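Local coordinates for protein AlyQ (Persicobacter sp. CCB-QB2, PDB 7D2A) that binds alginate-derived uronic acids, among them an unsaturated mannuronic acid, through its family 32 carbohydrate-binding module, at residues K59-N64 with S125-A130; N64-T69 with Q94-E99. One frame throughout, in Å; residues are numbered along the deposited sequence. Where two conformers were deposited one is given.

Interaction 1 (K59-N64 with S125-A130); sequences KAAWYN and SITEVA. With CA (calcium ion), chain C; MAW (4-deoxy-alpha-L-erythro-hex-4-enopyranuronic acid), chain B.
Ile126 lies alongside Trp62, both side chains pointing the same way, and its CG1 presses obliquely on the indole, 3.5 Å from CZ3. On this face CB of Ala60 rests against CG2 of Ile126 and CG2 of Val129, a small bump facing two adjoining methyls, while NE1 of Trp62 is hydrogen-bonded to Tyr101 OH. The strands run antiparallel, 174° apart, and Lys59 N to Ala130 O (2.8 Å) is a nearly straight bond. At Ala61 the regular pairing breaks: Thr127 and Glu128 both face it, and Ala61 O takes a bond from Thr127 N at 2.7 Å and a weak one from Glu128 N. The small Ala61 leaves room for Thr127, whose OG1 lies 3.2 Å from Ala61 CB and is joined through a water to Trp62 O. Thr127 O and Glu128 OE2 bind the calcium, each at 2.4 Å, beside ligands from Asn26, Asp29, Asn31 and Thr34. Past the bulge Tyr63 CB packs on Ser125 CB, and Ser125 OG gives its proton to the sugar carboxylate oxygen O6B, 2.6 Å away. This is a classic beta bulge in the F5/8 type C beta-sandwich; it supplies two calcium ligands and leads to the glycan pocket.

Interaction 2 (N64-T69 with Q94-E99); sequences NGDSRT and QTNALE. With MAW (4-deoxy-alpha-L-erythro-hex-4-enopyranuronic acid), chain B.
Asp66 and Asn96 meet with different first torsions: CG of Asp66 sits between its backbone N and carbonyl carbon (chi1 70°), whereas CG of Asn96 lies beside its backbone N (chi1 -67°), and the amide beyond it, turned at chi2 (-46°), reaches Gly65 N and Asp66 N. The two side chains cross obliquely, with carboxylate and amide planes 53° apart. Asn96 OD1 accepts a weak, bent bond from Asp66 N at 3.2 Å and lies 3.1 Å from Gly65 N, while ND2 comes within 3.3 Å of Asp66 OD2. The backbones are close here. Gly65 C is 3.1 Å from Thr95 O, and a side chain on Gly65 would run into that carbonyl. Each loop is also braced internally: Ser67 N bonds back to Asn64 O, and Thr95 OG1 accepts from Ala97 N in an ST turn.

Beyond the turn, Arg68 starts out away from the 94-99 loop; its chain, extended from CG to NE, ends at the unsaturated uronic acid, which it grips by the carboxylate. NH1 donates to O6A at 2.8 Å and NH2 to O6B at 2.9 Å, a bidentate pair of hydrogen bonds that places the carboxylate at the guanidinium edge and limits its rotation. An alanine here removes both donors, and the carboxylate, still held at O6B by Ser125, would probably be less well fixed and freer to turn. Asp20, Arg35 and Asn121 also bond to the sugar, and Ser125 shares O6B.

This surface contact joins the loop linking strands 52-62 and 70-77 to the one between strands 84-90 and 99-103; Thr69 then pairs with Ser119, and Leu98 packs over Lys59 and Ala61 of strand 52-62.

In the fold
Interaction 1 is buried in the sheet, where strands 52-62 and 123-133 are joined by backbone hydrogen bonds, interrupted by a bulge, and apolar packing, whereas interaction 2 is a smaller surface contact between two loops, held by close backbone packing and one weak bond to an amide. They share Asn64, in the loop just after strand 52-62, and interaction 2 is nested within the chain loop that interaction 1 closes. Glu99 N, probably hydrogen-bonded to Ala60 O, brings the second loop back to the same strand. Both reach the bound uronic acid: Ser125 of interaction 1 and Arg68 of interaction 2 share its carboxylate, while, of the two, only interaction 1 supplies calcium ligands.

Interaction 1 (K59-N64 with S125-A130)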
loop_
_atom_site.group_PDB
_atom_site.type_symbol
_atom_site.label_atom_id
_atom_site.label_comp_id
_atom_site.label_asym_id
_atom_site.label_seq_id
_atom_site.Cartn_x
_atom_site.Cartn_y
_atom_site.Cartn_z
ATOM N N LYS A 59 -2.914 6.373 -0.411
ATOM C CA LYS A 59 -3.747 6.136 0.780
ATOM C C LYS A 59 -3.835 4.635 1.011
ATOM O O LYS A 59 -4.006 3.824 0.074
ATOM C CB LYS A 59 -5.165 6.691 0.646
ATOM C CG LYS A 59 -5.277 8.169 0.325
ATOM C CD LYS A 59 -6.727 8.656 0.317
ATOM C CE LYS A 59 -6.824 10.139 0.051
ATOM N NZ LYS A 59 -8.111 10.660 0.554
ATOM N N ALA A 60 -3.699 4.249 2.271
ATOM C CA ALA A 60 -3.902 2.836 2.675
ATOM C C ALA A 60 -4.782 2.787 3.907
ATOM O O ALA A 60 -4.621 3.604 4.839
ATOM C CB ALA A 60 -2.602 2.105 2.909
ATOM N N ALA A 61 -5.711 1.855 3.871
ATOM C CA ALA A 61 -6.527 1.455 5.034
ATOM C C ALA A 61 -5.957 0.163 5.572
ATOM O O ALA A 61 -5.757 -0.802 4.817
ATOM C CB ALA A 61 -7.984 1.325 4.645
ATOM N N TRP A 62 -5.744 0.132 6.874
ATOM C CA TRP A 62 -5.070 -0.979 7.566
ATOM C C TRP A 62 -6.061 -1.886 8.289
ATOM O O TRP A 62 -7.028 -1.405 8.885
ATOM C CB TRP A 62 -4.055 -0.411 8.534
ATOM C CG TRP A 62 -2.964 0.320 7.828
ATOM C CD1 TRP A 62 -2.934 1.658 7.582
ATOM C CD2 TRP A 62 -1.752 -0.232 7.310
ATOM N NE1 TRP A 62 -1.815 1.972 6.862
ATOM C CE2 TRP A 62 -1.048 0.842 6.700
ATOM C CE3 TRP A 62 -1.217 -1.527 7.270
ATOM C CZ2 TRP A 62 0.192 0.626 6.082
ATOM C CZ3 TRP A 62 -0.016 -1.732 6.640
ATOM C CH2 TRP A 62 0.669 -0.665 6.042
ATOM N N TYR A 63 -5.809 -3.180 8.192
ATOM C CA TYR A 63 -6.623 -4.173 8.943
ATOM C C TYR A 63 -6.409 -3.920 10.427
ATOM O O TYR A 63 -5.255 -3.758 10.836
ATOM C CB TYR A 63 -6.165 -5.582 8.604
ATOM C CG TYR A 63 -6.888 -6.696 9.313
ATOM C CD1 TYR A 63 -8.242 -6.907 9.118
ATOM C CD2 TYR A 63 -6.184 -7.548 10.140
ATOM C CE1 TYR A 63 -8.885 -7.970 9.718
ATOM C CE2 TYR A 63 -6.821 -8.627 10.732
ATOM C CZ TYR A 63 -8.166 -8.818 10.534
ATOM O OH TYR A 63 -8.754 -9.881 11.177
ATOM N N ASN A 64 -7.483 -3.857 11.208
ATOM C CA ASN A 64 -7.375 -3.549 12.653
ATOM C C ASN A 64 -6.654 -2.208 12.818
ATOM O O ASN A 64 -5.865 -2.008 13.774
ATOM C CB ASN A 64 -6.701 -4.677 13.427
ATOM C CG ASN A 64 -7.573 -5.900 13.576
ATOM O OD1 ASN A 64 -8.777 -5.824 13.376
ATOM N ND2 ASN A 64 -6.962 -7.014 13.918
ATOM N N SER A 125 -1.265 -6.456 6.895
ATOM C CA SER A 125 -2.648 -6.666 6.433
ATOM C C SER A 125 -3.258 -5.312 6.077
ATOM O O SER A 125 -3.430 -4.463 6.964
ATOM C CB SER A 125 -3.460 -7.381 7.533
ATOM O OG SER A 125 -2.931 -8.726 7.698
ATOM N N ILE A 126 -3.633 -5.160 4.826
ATOM C CA ILE A 126 -4.105 -3.901 4.218
ATOM C C ILE A 126 -5.482 -4.158 3.634
ATOM O O ILE A 126 -5.613 -5.090 2.832
ATOM C CB ILE A 126 -3.098 -3.342 3.195
ATOM C CG1 ILE A 126 -1.732 -3.103 3.876
ATOM C CG2 ILE A 126 -3.669 -2.101 2.548
ATOM C CD1 ILE A 126 -0.644 -2.658 2.913
ATOM N N THR A 127 -6.485 -3.317 3.995
ATOM C CA THR A 127 -7.836 -3.546 3.460
ATOM C C THR A 127 -8.091 -2.805 2.151
ATOM O O THR A 127 -8.831 -3.334 1.291
ATOM C CB THR A 127 -8.880 -3.178 4.516
ATOM O OG1 THR A 127 -8.726 -1.792 4.791
ATOM C CG2 THR A 127 -8.743 -3.989 5.778
ATOM N N GLU A 128 -7.511 -1.637 1.948
ATOM C CA GLU A 128 -7.766 -0.815 0.744
ATOM C C GLU A 128 -6.528 -0.003 0.440
ATOM O O GLU A 128 -5.925 0.507 1.437
ATOM C CB GLU A 128 -8.981 0.087 0.971
ATOM C CG GLU A 128 -10.316 -0.651 0.922
ATOM C CD GLU A 128 -10.609 -1.218 -0.458
ATOM O OE1 GLU A 128 -10.789 -0.379 -1.395
ATOM O OE2 GLU A 128 -10.699 -2.473 -0.652
ATOM N N VAL A 129 -6.238 0.210 -0.833
ATOM C CA VAL A 129 -5.222 1.191 -1.274
ATOM C C VAL A 129 -5.800 2.019 -2.397
ATOM O O VAL A 129 -6.491 1.433 -3.278
ATOM C CB VAL A 129 -3.932 0.477 -1.695
ATOM C CG1 VAL A 129 -2.936 1.453 -2.351
ATOM C CG2 VAL A 129 -3.251 -0.178 -0.530
ATOM N N ALA A 130 -5.427 3.280 -2.440
ATOM C CA ALA A 130 -5.779 4.178 -3.546
ATOM C C ALA A 130 -4.594 5.094 -3.816
ATOM O O ALA A 130 -3.830 5.416 -2.904
ATOM C CB ALA A 130 -7.064 4.887 -3.256
HETATM CA CA CA C . -10.680 -4.554 0.475
HETATM C C1 MAW B . -3.496 -13.744 11.151
HETATM C C2 MAW B . -4.371 -14.088 10.012
HETATM O O2 MAW B . -5.784 -13.841 10.263
HETATM C C3 MAW B . -3.873 -13.236 8.812
HETATM O O3 MAW B . -4.817 -13.235 7.758
HETATM C C4 MAW B . -3.599 -11.803 9.295
HETATM C C5 MAW B . -3.615 -11.447 10.556
HETATM O O5 MAW B . -3.837 -12.425 11.608
HETATM C C6 MAW B . -3.359 -10.122 11.039
HETATM O O6A MAW B . -3.352 -9.950 12.300
HETATM O O6B MAW B . -3.090 -9.152 10.234
HETATM O O HOH W 1 -9.346 -0.901 7.451
#

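Interaction 2 (N64-T69 with Q94-E99)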
loop_
_atom_site.group_PDB
_atom_site.type_symbol
_atom_site.label_atom_id
_atom_site.label_comp_id
_atom_site.label_asym_id
_atom_site.label_seq_id
_atom_site.Cartn_x
_atom_site.Cartn_y
_atom_site.Cartn_z
ATOM N N ASN A 64 -7.483 -3.857 11.208
ATOM C CA ASN A 64 -7.375 -3.549 12.653
ATOM C C ASN A 64 -6.654 -2.208 12.818
ATOM O O ASN A 64 -5.865 -2.008 13.774
ATOM C CB ASN A 64 -6.701 -4.677 13.427
ATOM C CG ASN A 64 -7.573 -5.900 13.576
ATOM O OD1 ASN A 64 -8.777 -5.824 13.376
ATOM N ND2 ASN A 64 -6.962 -7.014 13.918
ATOM N N GLY A 65 -6.893 -1.285 11.890
ATOM C CA GLY A 65 -6.116 -0.054 11.819
ATOM C C GLY A 65 -6.389 0.857 12.984
ATOM O O GLY A 65 -5.555 1.773 13.223
ATOM N N ASP A 66 -7.483 0.656 13.698
ATOM C CA ASP A 66 -7.821 1.508 14.854
ATOM C C ASP A 66 -7.298 0.881 16.152
ATOM O O ASP A 66 -7.653 1.410 17.215
ATOM C CB ASP A 66 -9.320 1.786 14.914
ATOM C CG ASP A 66 -10.139 0.573 15.272
ATOM O OD1 ASP A 66 -9.600 -0.542 15.260
ATOM O OD2 ASP A 66 -11.312 0.761 15.524
ATOM N N SER A 67 -6.511 -0.201 16.086
ATOM C CA SER A 67 -6.064 -0.898 17.324
ATOM C C SER A 67 -4.593 -1.324 17.269
ATOM O O SER A 67 -4.108 -1.881 18.274
ATOM C CB SER A 67 -6.949 -2.069 17.637
ATOM O OG SER A 67 -6.736 -3.139 16.725
ATOM N N ARG A 68 -3.874 -1.025 16.193
ATOM C CA ARG A 68 -2.449 -1.361 16.125
ATOM C C ARG A 68 -1.779 -0.456 15.092
ATOM O O ARG A 68 -2.474 0.058 14.199
ATOM C CB ARG A 68 -2.286 -2.843 15.794
ATOM C CG ARG A 68 -2.536 -3.165 14.329
ATOM C CD ARG A 68 -2.737 -4.647 14.124
ATOM N NE ARG A 68 -2.518 -5.038 12.732
ATOM C CZ ARG A 68 -2.651 -6.273 12.279
ATOM N NH1 ARG A 68 -3.062 -7.275 13.081
ATOM N NH2 ARG A 68 -2.390 -6.492 11.009
ATOM N N THR A 69 -0.476 -0.315 15.224
ATOM C CA THR A 69 0.348 0.468 14.287
ATOM C C THR A 69 1.176 -0.491 13.431
ATOM O O THR A 69 1.669 -1.532 13.932
ATOM C CB THR A 69 1.247 1.461 15.031
ATOM O OG1 THR A 69 2.060 0.741 15.972
ATOM C CG2 THR A 69 0.434 2.498 15.775
ATOM N N GLN A 94 -5.110 4.758 14.548
ATOM C CA GLN A 94 -6.230 5.623 15.017
ATOM C C GLN A 94 -7.426 5.632 14.074
ATOM O O GLN A 94 -8.383 6.346 14.388
ATOM C CB GLN A 94 -5.676 7.014 15.255
ATOM C CG GLN A 94 -4.689 7.055 16.418
ATOM C CD GLN A 94 -3.894 8.346 16.419
ATOM O OE1 GLN A 94 -4.428 9.417 16.296
ATOM N NE2 GLN A 94 -2.580 8.274 16.372
ATOM N N THR A 95 -7.456 4.776 13.064
ATOM C CA THR A 95 -8.637 4.697 12.189
ATOM C C THR A 95 -8.589 3.414 11.353
ATOM O O THR A 95 -7.465 2.928 10.999
ATOM C CB THR A 95 -8.763 5.936 11.274
ATOM O OG1 THR A 95 -10.014 5.910 10.589
ATOM C CG2 THR A 95 -7.694 6.045 10.224
ATOM N N ASN A 96 -9.755 2.982 10.919
ATOM C CA ASN A 96 -9.877 1.881 9.917
ATOM C C ASN A 96 -10.009 2.447 8.505
ATOM O O ASN A 96 -9.962 1.716 7.528
ATOM C CB ASN A 96 -11.078 1.031 10.242
ATOM C CG ASN A 96 -10.877 0.289 11.531
ATOM O OD1 ASN A 96 -9.825 -0.293 11.744
ATOM N ND2 ASN A 96 -11.915 0.301 12.347
ATOM N N ALA A 97 -10.103 3.754 8.408
ATOM C CA ALA A 97 -10.303 4.409 7.100
ATOM C C ALA A 97 -9.002 4.481 6.308
ATOM O O ALA A 97 -7.889 4.289 6.834
ATOM C CB ALA A 97 -10.912 5.770 7.273
ATOM N N LEU A 98 -9.127 4.815 5.027
ATOM C CA LEU A 98 -7.963 5.207 4.215
ATOM C C LEU A 98 -7.202 6.354 4.899
ATOM O O LEU A 98 -7.816 7.399 5.226
ATOM C CB LEU A 98 -8.422 5.671 2.840
ATOM C CG LEU A 98 -8.853 4.555 1.897
ATOM C CD1 LEU A 98 -9.573 5.189 0.729
ATOM C CD2 LEU A 98 -7.717 3.669 1.436
ATOM N N GLU A 99 -5.895 6.144 5.046
ATOM C CA GLU A 99 -4.958 7.126 5.635
ATOM C C GLU A 99 -4.009 7.578 4.539
ATOM O O GLU A 99 -3.440 6.738 3.853
ATOM C CB GLU A 99 -4.238 6.450 6.797
ATOM C CG GLU A 99 -3.276 7.347 7.543
ATOM C CD GLU A 99 -3.003 6.745 8.922
ATOM O OE1 GLU A 99 -3.935 6.761 9.777
ATOM O OE2 GLU A 99 -1.883 6.267 9.147
HETATM C C1 MAW B . -3.496 -13.744 11.151
HETATM C C2 MAW B . -4.371 -14.088 10.012
HETATM O O2 MAW B . -5.784 -13.841 10.263
HETATM C C3 MAW B . -3.873 -13.236 8.812
HETATM O O3 MAW B . -4.817 -13.235 7.758
HETATM C C4 MAW B . -3.599 -11.803 9.295
HETATM C C5 MAW B . -3.615 -11.447 10.556
HETATM O O5 MAW B . -3.837 -12.425 11.608
HETATM C C6 MAW B . -3.359 -10.122 11.039
HETATM O O6A MAW B . -3.352 -9.950 12.300
HETATM O O6B MAW B . -3.090 -9.152 10.234
#